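Local coordinates for protein Ser-thr phosphatase MSPP (Mycobacterium smegmatis, PDB 2JFR) that probably removes phosphate groups from serine and threonine residues of proteins, as a metal-dependent PPM-family phosphatase that holds manganese and magnesium ions, at residues 21-26 with 225-230; 105-110 with 171-176; 199-204 with 211-216. All blocks are in the same frame, centred on the assembly; numbering follows the deposited sequence. Where two conformers were deposited one is given.

Contact 1 of 3, residues 21-26 with 225-230; sequences NQDACL and NTTVVV
N225, T227 and D23 have the most surface buried where 21-26 meets 225-230. The amide of N225 meets the turn at N21 and Q22. Its OD1 accepts the backbone N-H of Q22, with N to OD1 at 2.9 Å, and the donor stands 51° out of the carbonyl plane. N21 OD1 comes within 3.4 Å of N225 CG. The two amide planes are 39° apart. N21 OD1 also takes the N-H of D23 at 3.0 Å from N, which makes an Asx turn leading into strand 23-28.

D23 then reaches across to the other strand. T227 OG1 donates to D23 OD2 over 2.7 Å, on the anti lone pair. S185 OG also bonds to OD2.

The two strands run nearly parallel, 10° apart, but belong to different sheets. This is the facing of sheets in the PP2C beta sandwich, at the end that carries the metals. D23 lies beside the metal ligand D36, and its side chain comes to about 4 Å, nearest atoms, from a bound manganese ion and a bound magnesium ion.

Two waters donate to D23 OD1. One also donates to N225 O, the other to N225 OD1. Further from the metals the contact turns apolar. C25 CB packs on T227 CG2 at 3.7 Å and on V229 CG2 at 3.8 Å.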
ATOM      1  N   ASN A  21      -2.825  -6.312 -14.569  1.00 15.22           N
ATOM      2  CA  ASN A  21      -2.792  -5.420 -13.402  1.00 14.46           C
ATOM      3  C   ASN A  21      -3.078  -6.305 -12.197  1.00 14.35           C
ATOM      4  O   ASN A  21      -4.198  -6.719 -11.939  1.00 16.34           O
ATOM      5  CB  ASN A  21      -3.783  -4.298 -13.525  1.00 14.96           C
ATOM      6  CG  ASN A  21      -3.531  -3.293 -12.431  1.00 15.62           C
ATOM      7  OD1 ASN A  21      -2.793  -3.526 -11.489  1.00 15.77           O
ATOM      8  ND2 ASN A  21      -4.134  -2.115 -12.595  1.00 19.81           N
ATOM      9  N   GLN A  22      -2.012  -6.648 -11.473  1.00 13.99           N
ATOM     10  CA  GLN A  22      -2.132  -7.490 -10.298  1.00 13.74           C
ATOM     11  C   GLN A  22      -2.186  -6.661  -9.019  1.00 13.92           C
ATOM     12  O   GLN A  22      -2.147  -7.244  -7.919  1.00 14.24           O
ATOM     13  CB  GLN A  22      -1.018  -8.518 -10.212  1.00 14.76           C
ATOM     14  CG  GLN A  22      -0.937  -9.359 -11.476  1.00 15.24           C
ATOM     15  CD  GLN A  22       0.059 -10.502 -11.327  1.00 16.68           C
ATOM     16  OE1 GLN A  22       1.131 -10.325 -10.740  1.00 17.87           O
ATOM     17  NE2 GLN A  22      -0.284 -11.643 -11.837  1.00 19.24           N
ATOM     18  N   ASP A  23      -2.292  -5.355  -9.117  1.00 13.99           N
ATOM     19  CA  ASP A  23      -2.553  -4.531  -7.940  1.00 14.13           C
ATOM     20  C   ASP A  23      -4.064  -4.471  -7.713  1.00 14.39           C
ATOM     21  O   ASP A  23      -4.882  -4.709  -8.616  1.00 16.30           O
ATOM     22  CB  ASP A  23      -2.093  -3.088  -8.198  1.00 14.06           C
ATOM     23  CG  ASP A  23      -0.618  -2.763  -8.188  1.00 13.97           C
ATOM     24  OD1 ASP A  23       0.232  -3.647  -7.934  1.00 14.39           O
ATOM     25  OD2 ASP A  23      -0.324  -1.555  -8.453  1.00 14.19           O
ATOM     26  N   ALA A  24      -4.433  -4.130  -6.495  1.00 14.79           N
ATOM     27  CA  ALA A  24      -5.817  -3.906  -6.103  1.00 15.18           C
ATOM     28  C   ALA A  24      -5.815  -2.801  -5.058  1.00 14.12           C
ATOM     29  O   ALA A  24      -4.842  -2.615  -4.342  1.00 14.24           O
ATOM     30  CB  ALA A  24      -6.461  -5.165  -5.595  1.00 18.47           C
ATOM     31  N   CYS A  25      -6.938  -2.113  -4.918  1.00 15.11           N
ATOM     32  CA  CYS A  25      -7.074  -1.099  -3.874  1.00 14.89           C
ATOM     33  C   CYS A  25      -8.482  -1.078  -3.303  1.00 14.97           C
ATOM     34  O   CYS A  25      -9.412  -1.644  -3.890  1.00 17.69           O
ATOM     35  CB  CYS A  25      -6.656   0.256  -4.331  1.00 16.90           C
ATOM     36  SG  CYS A  25      -7.600   0.994  -5.586  1.00 21.46           S
ATOM     37  N   LEU A  26      -8.602  -0.463  -2.147  1.00 15.22           N
ATOM     38  CA  LEU A  26      -9.822  -0.405  -1.370  1.00 15.99           C
ATOM     39  C   LEU A  26      -9.895   0.982  -0.737  1.00 16.06           C
ATOM     40  O   LEU A  26      -8.924   1.455  -0.169  1.00 16.06           O
ATOM     41  CB  LEU A  26      -9.734  -1.478  -0.281  1.00 18.20           C
ATOM     42  CG  LEU A  26     -10.830  -1.570   0.765  1.00 20.34           C
ATOM     43  CD1 LEU A  26     -12.148  -1.916   0.082  1.00 28.75           C
ATOM     44  CD2 LEU A  26     -10.480  -2.649   1.787  1.00 23.49           C
ATOM     45  N   ASN A 225       2.702  -2.084 -12.719  1.00 14.32           N
ATOM     46  CA  ASN A 225       1.432  -1.549 -12.275  1.00 14.22           C
ATOM     47  C   ASN A 225       1.653  -0.490 -11.194  1.00 14.03           C
ATOM     48  O   ASN A 225       2.525  -0.689 -10.345  1.00 14.27           O
ATOM     49  CB  ASN A 225       0.615  -2.681 -11.650  1.00 14.29           C
ATOM     50  CG  ASN A 225       0.478  -3.948 -12.453  1.00 13.86           C
ATOM     51  OD1 ASN A 225       0.404  -5.031 -11.864  1.00 14.29           O
ATOM     52  ND2 ASN A 225       0.403  -3.887 -13.765  1.00 14.30           N
ATOM     53  N   THR A 226       0.885   0.582 -11.242  1.00 13.90           N
ATOM     54  CA  THR A 226       0.921   1.606 -10.194  1.00 14.28           C
ATOM     55  C   THR A 226      -0.467   1.830  -9.676  1.00 13.85           C
ATOM     56  O   THR A 226      -1.388   2.077 -10.462  1.00 15.19           O
ATOM     57  CB  THR A 226       1.525   2.935 -10.756  1.00 15.61           C
ATOM     58  OG1 THR A 226       2.865   2.687 -11.167  1.00 17.34           O
ATOM     59  CG2 THR A 226       1.542   4.007  -9.680  1.00 16.75           C
ATOM     60  N   THR A 227      -0.620   1.799  -8.376  1.00 13.74           N
ATOM     61  CA  THR A 227      -1.906   2.010  -7.707  1.00 14.16           C
ATOM     62  C   THR A 227      -1.681   2.922  -6.541  1.00 14.19           C
ATOM     63  O   THR A 227      -0.742   2.727  -5.775  1.00 15.73           O
ATOM     64  CB  THR A 227      -2.473   0.660  -7.280  1.00 14.86           C
ATOM     65  OG1 THR A 227      -2.605  -0.145  -8.444  1.00 15.64           O
ATOM     66  CG2 THR A 227      -3.837   0.776  -6.605  1.00 17.57           C
ATOM     67  N   VAL A 228      -2.554   3.901  -6.387  1.00 14.14           N
ATOM     68  CA  VAL A 228      -2.438   4.927  -5.368  1.00 14.45           C
ATOM     69  C   VAL A 228      -3.793   5.172  -4.715  1.00 14.47           C
ATOM     70  O   VAL A 228      -4.843   5.180  -5.365  1.00 15.05           O
ATOM     71  CB  VAL A 228      -1.845   6.213  -5.950  1.00 14.90           C
ATOM     72  CG1 VAL A 228      -0.407   6.026  -6.350  1.00 15.52           C
ATOM     73  CG2 VAL A 228      -2.667   6.761  -7.119  1.00 16.70           C
ATOM     74  N   VAL A 229      -3.733   5.420  -3.406  1.00 14.28           N
ATOM     75  CA  VAL A 229      -4.886   5.813  -2.608  1.00 14.27           C
ATOM     76  C   VAL A 229      -4.448   7.044  -1.823  1.00 14.65           C
ATOM     77  O   VAL A 229      -3.454   7.005  -1.090  1.00 15.21           O
ATOM     78  CB  VAL A 229      -5.311   4.709  -1.662  1.00 15.03           C
ATOM     79  CG1 VAL A 229      -6.481   5.171  -0.787  1.00 16.34           C
ATOM     80  CG2 VAL A 229      -5.673   3.447  -2.427  1.00 15.76           C
ATOM     81  N   VAL A 230      -5.197   8.151  -1.989  1.00 14.78           N
ATOM     82  CA  VAL A 230      -4.920   9.413  -1.321  1.00 15.46           C
ATOM     83  C   VAL A 230      -6.021   9.688  -0.355  1.00 15.39           C
ATOM     84  O   VAL A 230      -7.211   9.583  -0.710  1.00 17.10           O
ATOM     85  CB  VAL A 230      -4.752  10.535  -2.376  1.00 16.99           C
ATOM     86  CG1 VAL A 230      -4.816  11.917  -1.761  1.00 20.09           C
ATOM     87  CG2 VAL A 230      -3.456  10.385  -3.095  1.00 17.83           C
TER
HETATM   88  O   HOH W   1       2.842  -2.747  -8.483  1.00 14.25           O
HETATM   89  O   HOH W   2       0.948  -5.921  -9.285  1.00 14.25           O

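Contact 2 of 3, residues 105-110 with 171-176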
ATOM      1  N   PRO A 105      -5.254   6.786  14.149  1.00 14.75           N
ATOM      2  CA  PRO A 105      -4.980   6.174  12.828  1.00 14.82           C
ATOM      3  C   PRO A 105      -3.926   5.093  12.931  1.00 14.41           C
ATOM      4  O   PRO A 105      -2.921   5.238  13.665  1.00 14.85           O
ATOM      5  CB  PRO A 105      -4.573   7.332  11.976  1.00 16.35           C
ATOM      6  CG  PRO A 105      -5.357   8.500  12.578  1.00 17.54           C
ATOM      7  CD  PRO A 105      -5.219   8.260  14.049  1.00 16.92           C
ATOM      8  N   LEU A 106      -4.132   4.023  12.193  1.00 14.44           N
ATOM      9  CA  LEU A 106      -3.290   2.827  12.288  1.00 14.34           C
ATOM     10  C   LEU A 106      -2.940   2.319  10.898  1.00 14.03           C
ATOM     11  O   LEU A 106      -3.800   2.322  10.018  1.00 15.09           O
ATOM     12  CB  LEU A 106      -4.067   1.752  13.062  1.00 15.31           C
ATOM     13  CG  LEU A 106      -3.228   0.556  13.573  1.00 16.23           C
ATOM     14  CD1 LEU A 106      -2.371   0.980  14.730  1.00 16.78           C
ATOM     15  CD2 LEU A 106      -4.136  -0.555  13.955  1.00 18.99           C
ATOM     16  N   VAL A 107      -1.709   1.890  10.748  1.00 13.78           N
ATOM     17  CA  VAL A 107      -1.261   1.166   9.525  1.00 13.98           C
ATOM     18  C   VAL A 107      -0.882  -0.223   9.880  1.00 14.11           C
ATOM     19  O   VAL A 107      -0.226  -0.502  10.908  1.00 15.24           O
ATOM     20  CB  VAL A 107      -0.155   1.919   8.787  1.00 14.53           C
ATOM     21  CG1 VAL A 107       1.095   2.153   9.619  1.00 16.29           C
ATOM     22  CG2 VAL A 107       0.209   1.229   7.465  1.00 15.38           C
ATOM     23  N   VAL A 108      -1.283  -1.167   9.013  1.00 14.19           N
ATOM     24  CA  VAL A 108      -0.865  -2.563   9.073  1.00 14.50           C
ATOM     25  C   VAL A 108      -0.281  -2.875   7.704  1.00 14.68           C
ATOM     26  O   VAL A 108      -0.931  -2.629   6.689  1.00 16.04           O
ATOM     27  CB  VAL A 108      -2.056  -3.472   9.410  1.00 15.48           C
ATOM     28  CG1 VAL A 108      -1.572  -4.931   9.463  1.00 17.46           C
ATOM     29  CG2 VAL A 108      -2.729  -3.064  10.697  1.00 18.12           C
ATOM     30  N   ASN A 109       0.947  -3.400   7.661  1.00 14.50           N
ATOM     31  CA  ASN A 109       1.586  -3.542   6.369  1.00 14.53           C
ATOM     32  C   ASN A 109       2.493  -4.759   6.327  1.00 14.56           C
ATOM     33  O   ASN A 109       3.186  -5.126   7.274  1.00 14.82           O
ATOM     34  CB  ASN A 109       2.353  -2.286   5.982  1.00 15.71           C
ATOM     35  CG  ASN A 109       3.531  -1.908   6.958  1.00 17.74           C
ATOM     36  OD1 ASN A 109       4.686  -2.026   6.557  1.00 22.82           O
ATOM     37  ND2 ASN A 109       3.154  -1.511   8.133  1.00 19.98           N
ATOM     38  N   ILE A 110       2.481  -5.372   5.147  1.00 14.34           N
ATOM     39  CA  ILE A 110       3.330  -6.504   4.816  0.63 14.40           C
ATOM     40  C   ILE A 110       3.736  -6.362   3.371  1.00 14.25           C
ATOM     41  O   ILE A 110       2.885  -6.200   2.479  1.00 15.09           O
ATOM     42  CB  ILE A 110       2.599  -7.824   5.190  0.63 14.73           C
ATOM     43  CG1 ILE A 110       3.585  -8.993   5.091  0.63 16.48           C
ATOM     44  CG2 ILE A 110       1.298  -8.017   4.458  0.63 17.01           C
ATOM     45  CD1 ILE A 110       3.059 -10.274   5.638  0.63 18.50           C
ATOM     46  N   PHE A 171       1.408  -0.152  13.367  1.00 14.42           N
ATOM     47  CA  PHE A 171       1.820   0.987  14.153  1.00 14.45           C
ATOM     48  C   PHE A 171       0.848   2.126  13.939  1.00 14.22           C
ATOM     49  O   PHE A 171       0.200   2.269  12.889  1.00 14.71           O
ATOM     50  CB  PHE A 171       3.232   1.479  13.818  1.00 15.94           C
ATOM     51  CG  PHE A 171       3.910   1.961  15.096  1.00 16.30           C
ATOM     52  CD1 PHE A 171       4.404   1.070  15.981  1.00 22.64           C
ATOM     53  CD2 PHE A 171       3.991   3.330  15.415  1.00 16.17           C
ATOM     54  CE1 PHE A 171       4.992   1.509  17.166  1.00 22.75           C
ATOM     55  CE2 PHE A 171       4.583   3.733  16.581  1.00 17.62           C
ATOM     56  CZ  PHE A 171       5.046   2.829  17.465  1.00 21.32           C
ATOM     57  N   GLY A 172       0.779   3.017  14.920  1.00 14.48           N
ATOM     58  CA  GLY A 172       0.057   4.247  14.747  1.00 14.46           C
ATOM     59  C   GLY A 172       0.683   5.099  13.680  1.00 14.13           C
ATOM     60  O   GLY A 172       1.866   5.082  13.422  1.00 16.12           O
ATOM     61  N   ILE A 173      -0.166   5.931  13.064  1.00 14.29           N
ATOM     62  CA  ILE A 173       0.239   6.906  12.082  1.00 14.49           C
ATOM     63  C   ILE A 173       0.198   8.298  12.739  1.00 14.85           C
ATOM     64  O   ILE A 173      -0.879   8.696  13.216  1.00 16.08           O
ATOM     65  CB  ILE A 173      -0.694   6.927  10.841  1.00 14.35           C
ATOM     66  CG1 ILE A 173      -0.869   5.508  10.260  1.00 15.18           C
ATOM     67  CG2 ILE A 173      -0.164   7.906   9.820  1.00 15.72           C
ATOM     68  CD1 ILE A 173      -2.002   5.434   9.284  1.00 15.58           C
ATOM     69  N   ASP A 174       1.339   8.972  12.796  1.00 15.37           N
ATOM     70  CA  ASP A 174       1.393  10.300  13.341  1.00 15.66           C
ATOM     71  C   ASP A 174       0.922  11.295  12.266  1.00 15.81           C
ATOM     72  O   ASP A 174       1.622  11.600  11.332  1.00 18.50           O
ATOM     73  CB  ASP A 174       2.838  10.599  13.749  1.00 17.05           C
ATOM     74  CG  ASP A 174       3.001  11.950  14.370  1.00 20.05           C
ATOM     75  OD1 ASP A 174       2.014  12.595  14.717  1.00 24.95           O
ATOM     76  OD2 ASP A 174       4.158  12.356  14.547  1.00 23.51           O
ATOM     77  N   CYS A 175      -0.316  11.720  12.372  1.00 16.48           N
ATOM     78  CA  CYS A 175      -0.935  12.565  11.368  1.00 16.65           C
ATOM     79  C   CYS A 175      -2.010  13.408  12.036  1.00 18.45           C
ATOM     80  O   CYS A 175      -2.395  13.137  13.162  1.00 21.80           O
ATOM     81  CB  CYS A 175      -1.503  11.728  10.240  1.00 16.99           C
ATOM     82  SG  CYS A 175      -2.773  10.566  10.687  1.00 18.48           S
ATOM     83  N   GLY A 176      -2.485  14.375  11.281  1.00 19.09           N
ATOM     84  CA  GLY A 176      -3.483  15.264  11.825  1.00 20.32           C
ATOM     85  C   GLY A 176      -4.041  16.134  10.727  1.00 18.17           C
ATOM     86  O   GLY A 176      -3.758  15.965   9.542  1.00 17.56           O
TER
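An antiparallel strand pair at the edge of one sheet of the fold joins V107 to F171 and L106 to G172. V107 and F171 form the hydrogen-bonded pair. V107 N gives a nearly straight bond to F171 O at 2.9 Å, with 177° at the hydrogen. F171 N returns one to V107 O at 3.0 Å. L106 and G172 form the non-hydrogen-bonded pair, with CA atoms 4.4 Å apart. L106 CD1, placed by chi2 (73°), lies 3.4 Å from F171 O.

Beyond the strand, I173 N still bonds to P105 O at 2.9 Å, but from above the carbonyl plane, 47° out of it. The side chains of I173 and V107 cross at about a right angle, CG1 of I173 against CG1 of V107 at 3.9 Å. I173 CD1 lies close to the backbone carbonyl of L106. The ring of P105 packs on C175, with CG 3.8 Å from SG.

V107 and I173 both touch L115, which belongs to the other sheet. On the other side of strand 106-110, L106 and V108 meet helix 63-81. The result is an edge strand pair of a beta sandwich, between the opposing sheet and a covering helix, as in PP2C phosphatases.

Contact 3 of 3, residues 199-204 with 211-216; sequences DAATSP and RRLVEV
The guanidinium of R212 has A200 CA over one face, 3.9 Å above the plane and offset toward the rim. At its edge, near the plane, lie D199 OD2 and S203 OG. The D199 carboxylate is turned 78° from the guanidinium. The two groups form a salt bridge through D199 OD2 and R212 NH2; the modelled separation is very short, so its exact length is doubtful. R212 NH1 donates to S203 OG at 2.8 Å, with the oxygen 24° out of the guanidinium plane. The R212 chain bends at chi3 (60°), which turns NE out of the extended line.

S203 OG in turn donates to A200 O at 2.8 Å. S203 N bonds to the same oxygen at 3.1 Å, from the same face of its plane. The serine is thus tied back to the last turn of helix 194-201 while it receives the arginine. A water links D199 OD1 to R212 NH1, weakly on the arginine side.

The apolar part of the contact centres on A200 CB, which packs on R212 CB at 3.7 Å and also meets L213 CD2 and V216 CG2. A201 CB also meets L213 CD2. Helices 194-201 and 206-219 pack here as neighbours in sequence. A201 also touches I118 of strand 115-119.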
ATOM      1  N   ASP A 199       5.303  16.562  -6.789  1.00 18.54           N
ATOM      2  CA  ASP A 199       4.410  17.565  -7.438  1.00 19.47           C
ATOM      3  C   ASP A 199       2.986  16.959  -7.672  1.00 18.82           C
ATOM      4  O   ASP A 199       1.970  17.549  -7.364  1.00 20.66           O
ATOM      5  CB  ASP A 199       5.044  18.035  -8.738  1.00 21.97           C
ATOM      6  CG  ASP A 199       4.182  18.862  -9.619  1.00 29.60           C
ATOM      7  OD1 ASP A 199       3.950  19.976  -9.116  1.00 34.97           O
ATOM      8  OD2 ASP A 199       3.813  18.500 -10.781  1.00 35.46           O
ATOM      9  N   ALA A 200       2.974  15.731  -8.205  1.00 18.20           N
ATOM     10  CA  ALA A 200       1.678  15.079  -8.402  1.00 18.20           C
ATOM     11  C   ALA A 200       0.979  14.834  -7.080  1.00 18.12           C
ATOM     12  O   ALA A 200      -0.235  15.047  -6.928  1.00 19.22           O
ATOM     13  CB  ALA A 200       1.907  13.774  -9.172  1.00 18.90           C
ATOM     14  N   ALA A 201       1.701  14.321  -6.084  1.00 17.97           N
ATOM     15  CA  ALA A 201       1.140  13.908  -4.814  1.00 18.35           C
ATOM     16  C   ALA A 201       0.581  15.095  -4.008  1.00 18.80           C
ATOM     17  O   ALA A 201      -0.233  14.846  -3.119  1.00 21.28           O
ATOM     18  CB  ALA A 201       2.164  13.198  -3.980  1.00 18.95           C
ATOM     19  N   THR A 202       1.021  16.289  -4.301  1.00 19.22           N
ATOM     20  CA  THR A 202       0.585  17.490  -3.591  1.00 21.39           C
ATOM     21  C   THR A 202      -0.475  18.233  -4.370  1.00 22.29           C
ATOM     22  O   THR A 202      -0.889  19.331  -3.955  1.00 25.76           O
ATOM     23  CB  THR A 202       1.752  18.418  -3.263  1.00 22.76           C
ATOM     24  OG1 THR A 202       2.534  18.735  -4.428  1.00 23.64           O
ATOM     25  CG2 THR A 202       2.675  17.777  -2.228  1.00 23.47           C
ATOM     26  N   SER A 203      -0.987  17.676  -5.444  1.00 21.53           N
ATOM     27  CA  SER A 203      -2.027  18.337  -6.203  1.00 22.01           C
ATOM     28  C   SER A 203      -3.220  18.625  -5.288  1.00 22.96           C
ATOM     29  O   SER A 203      -3.663  17.700  -4.583  1.00 22.67           O
ATOM     30  CB  SER A 203      -2.543  17.469  -7.300  1.00 22.28           C
ATOM     31  OG  SER A 203      -1.555  17.106  -8.225  1.00 22.72           O
ATOM     32  N   PRO A 204      -3.717  19.839  -5.207  1.00 24.63           N
ATOM     33  CA  PRO A 204      -4.761  20.082  -4.175  1.00 27.66           C
ATOM     34  C   PRO A 204      -5.968  19.186  -4.253  1.00 25.92           C
ATOM     35  O   PRO A 204      -6.439  18.754  -3.201  1.00 27.11           O
ATOM     36  CB  PRO A 204      -5.191  21.526  -4.518  1.00 37.03           C
ATOM     37  CG  PRO A 204      -3.925  22.137  -5.034  1.00 36.79           C
ATOM     38  CD  PRO A 204      -3.278  21.057  -5.882  1.00 28.18           C
ATOM     39  N   ARG A 211      -4.706  10.789 -10.385  1.00 17.52           N
ATOM     40  CA  ARG A 211      -4.507  10.675 -11.839  0.52 18.14           C
ATOM     41  C   ARG A 211      -3.113  11.125 -12.215  1.00 18.16           C
ATOM     42  O   ARG A 211      -2.455  10.481 -13.041  1.00 18.59           O
ATOM     43  CB  ARG A 211      -5.572  11.491 -12.530  0.52 20.33           C
ATOM     44  CG  ARG A 211      -6.923  10.808 -12.515  0.52 24.02           C
ATOM     45  CD  ARG A 211      -7.981  11.711 -13.123  0.52 38.54           C
ATOM     46  NE  ARG A 211      -9.308  11.284 -12.766  0.52 49.39           N
ATOM     47  CZ  ARG A 211     -10.320  12.077 -12.442  0.52 52.83           C
ATOM     48  NH1 ARG A 211     -10.252  13.404 -12.386  0.52 61.98           N
ATOM     49  NH2 ARG A 211     -11.440  11.441 -12.165  0.52 65.32           N
ATOM     50  N   ARG A 212      -2.627  12.230 -11.638  1.00 17.86           N
ATOM     51  CA  ARG A 212      -1.295  12.696 -11.960  1.00 18.32           C
ATOM     52  C   ARG A 212      -0.232  11.711 -11.494  1.00 16.76           C
ATOM     53  O   ARG A 212       0.781  11.545 -12.181  1.00 17.46           O
ATOM     54  CB  ARG A 212      -1.058  14.073 -11.392  1.00 19.69           C
ATOM     55  CG  ARG A 212      -1.977  15.126 -12.040  1.00 23.41           C
ATOM     56  CD  ARG A 212      -1.576  16.508 -11.661  1.00 31.04           C
ATOM     57  NE  ARG A 212      -0.231  16.884 -12.038  1.00 36.65           N
ATOM     58  CZ  ARG A 212       0.514  17.691 -11.255  1.00 35.44           C
ATOM     59  NH1 ARG A 212       0.196  18.232 -10.079  1.00 41.81           N
ATOM     60  NH2 ARG A 212       1.661  17.915 -11.751  1.00 44.99           N
ATOM     61  N   LEU A 213      -0.437  11.060 -10.358  1.00 16.75           N
ATOM     62  CA  LEU A 213       0.526  10.092  -9.875  1.00 16.50           C
ATOM     63  C   LEU A 213       0.720   8.937 -10.837  1.00 15.68           C
ATOM     64  O   LEU A 213       1.809   8.546 -11.185  1.00 16.70           O
ATOM     65  CB  LEU A 213       0.177   9.580  -8.497  1.00 16.29           C
ATOM     66  CG  LEU A 213       0.421  10.574  -7.356  1.00 16.50           C
ATOM     67  CD1 LEU A 213      -0.374  10.218  -6.139  1.00 17.16           C
ATOM     68  CD2 LEU A 213       1.925  10.654  -7.057  1.00 16.94           C
ATOM     69  N   VAL A 214      -0.410   8.369 -11.306  1.00 16.39           N
ATOM     70  CA  VAL A 214      -0.224   7.248 -12.211  0.67 17.20           C
ATOM     71  C   VAL A 214       0.268   7.765 -13.559  1.00 16.74           C
ATOM     72  O   VAL A 214       1.051   7.042 -14.208  1.00 17.23           O
ATOM     73  CB  VAL A 214      -1.496   6.380 -12.333  0.67 16.67           C
ATOM     74  CG1 VAL A 214      -1.872   5.790 -10.976  0.67 18.14           C
ATOM     75  CG2 VAL A 214      -2.649   7.152 -12.914  0.67 18.14           C
ATOM     76  N   GLU A 215      -0.059   8.962 -13.994  1.00 17.05           N
ATOM     77  CA  GLU A 215       0.535   9.510 -15.221  1.00 17.79           C
ATOM     78  C   GLU A 215       2.031   9.689 -15.089  1.00 17.01           C
ATOM     79  O   GLU A 215       2.753   9.382 -16.034  1.00 17.12           O
ATOM     80  CB  GLU A 215      -0.141  10.820 -15.568  1.00 20.14           C
ATOM     81  CG  GLU A 215      -1.619  10.668 -15.966  1.00 28.28           C
ATOM     82  CD  GLU A 215      -2.362  11.991 -16.199  1.00 46.83           C
ATOM     83  OE1 GLU A 215      -1.712  13.074 -16.003  1.00 64.15           O
ATOM     84  OE2 GLU A 215      -3.572  12.045 -16.601  1.00 72.51           O
ATOM     85  N   VAL A 216       2.506  10.190 -13.952  1.00 16.58           N
ATOM     86  CA  VAL A 216       3.932  10.343 -13.754  1.00 16.19           C
ATOM     87  C   VAL A 216       4.626   8.968 -13.904  1.00 15.79           C
ATOM     88  O   VAL A 216       5.660   8.848 -14.569  1.00 16.27           O
ATOM     89  CB  VAL A 216       4.211  10.982 -12.401  1.00 17.20           C
ATOM     90  CG1 VAL A 216       5.671  10.844 -12.025  1.00 18.85           C
ATOM     91  CG2 VAL A 216       3.788  12.455 -12.460  1.00 19.20           C
TER
HETATM   92  O   HOH W   3       1.611  21.139 -10.266  1.00 45.04           O

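From the N terminus, segment 21-26 comes first and is met again only at 225-230, so contact 1 closes a loop that spans most of the chain. Contact 2 closes within it, joining 105-110 to 171-176. Contact 3 follows in series, a short loop between 199-204 and 211-216, also inside contact 1. Contact 1 faces the two sheets against each other, while contact 2 ties strands at the far edge of the sheet that holds strand 23-28. Contact 3 joins two helices over the other sheet. Contacts 1 and 3 touch, as L213 packs on V228. Contact 2 lies about 11 Å from contact 1 between nearest atoms.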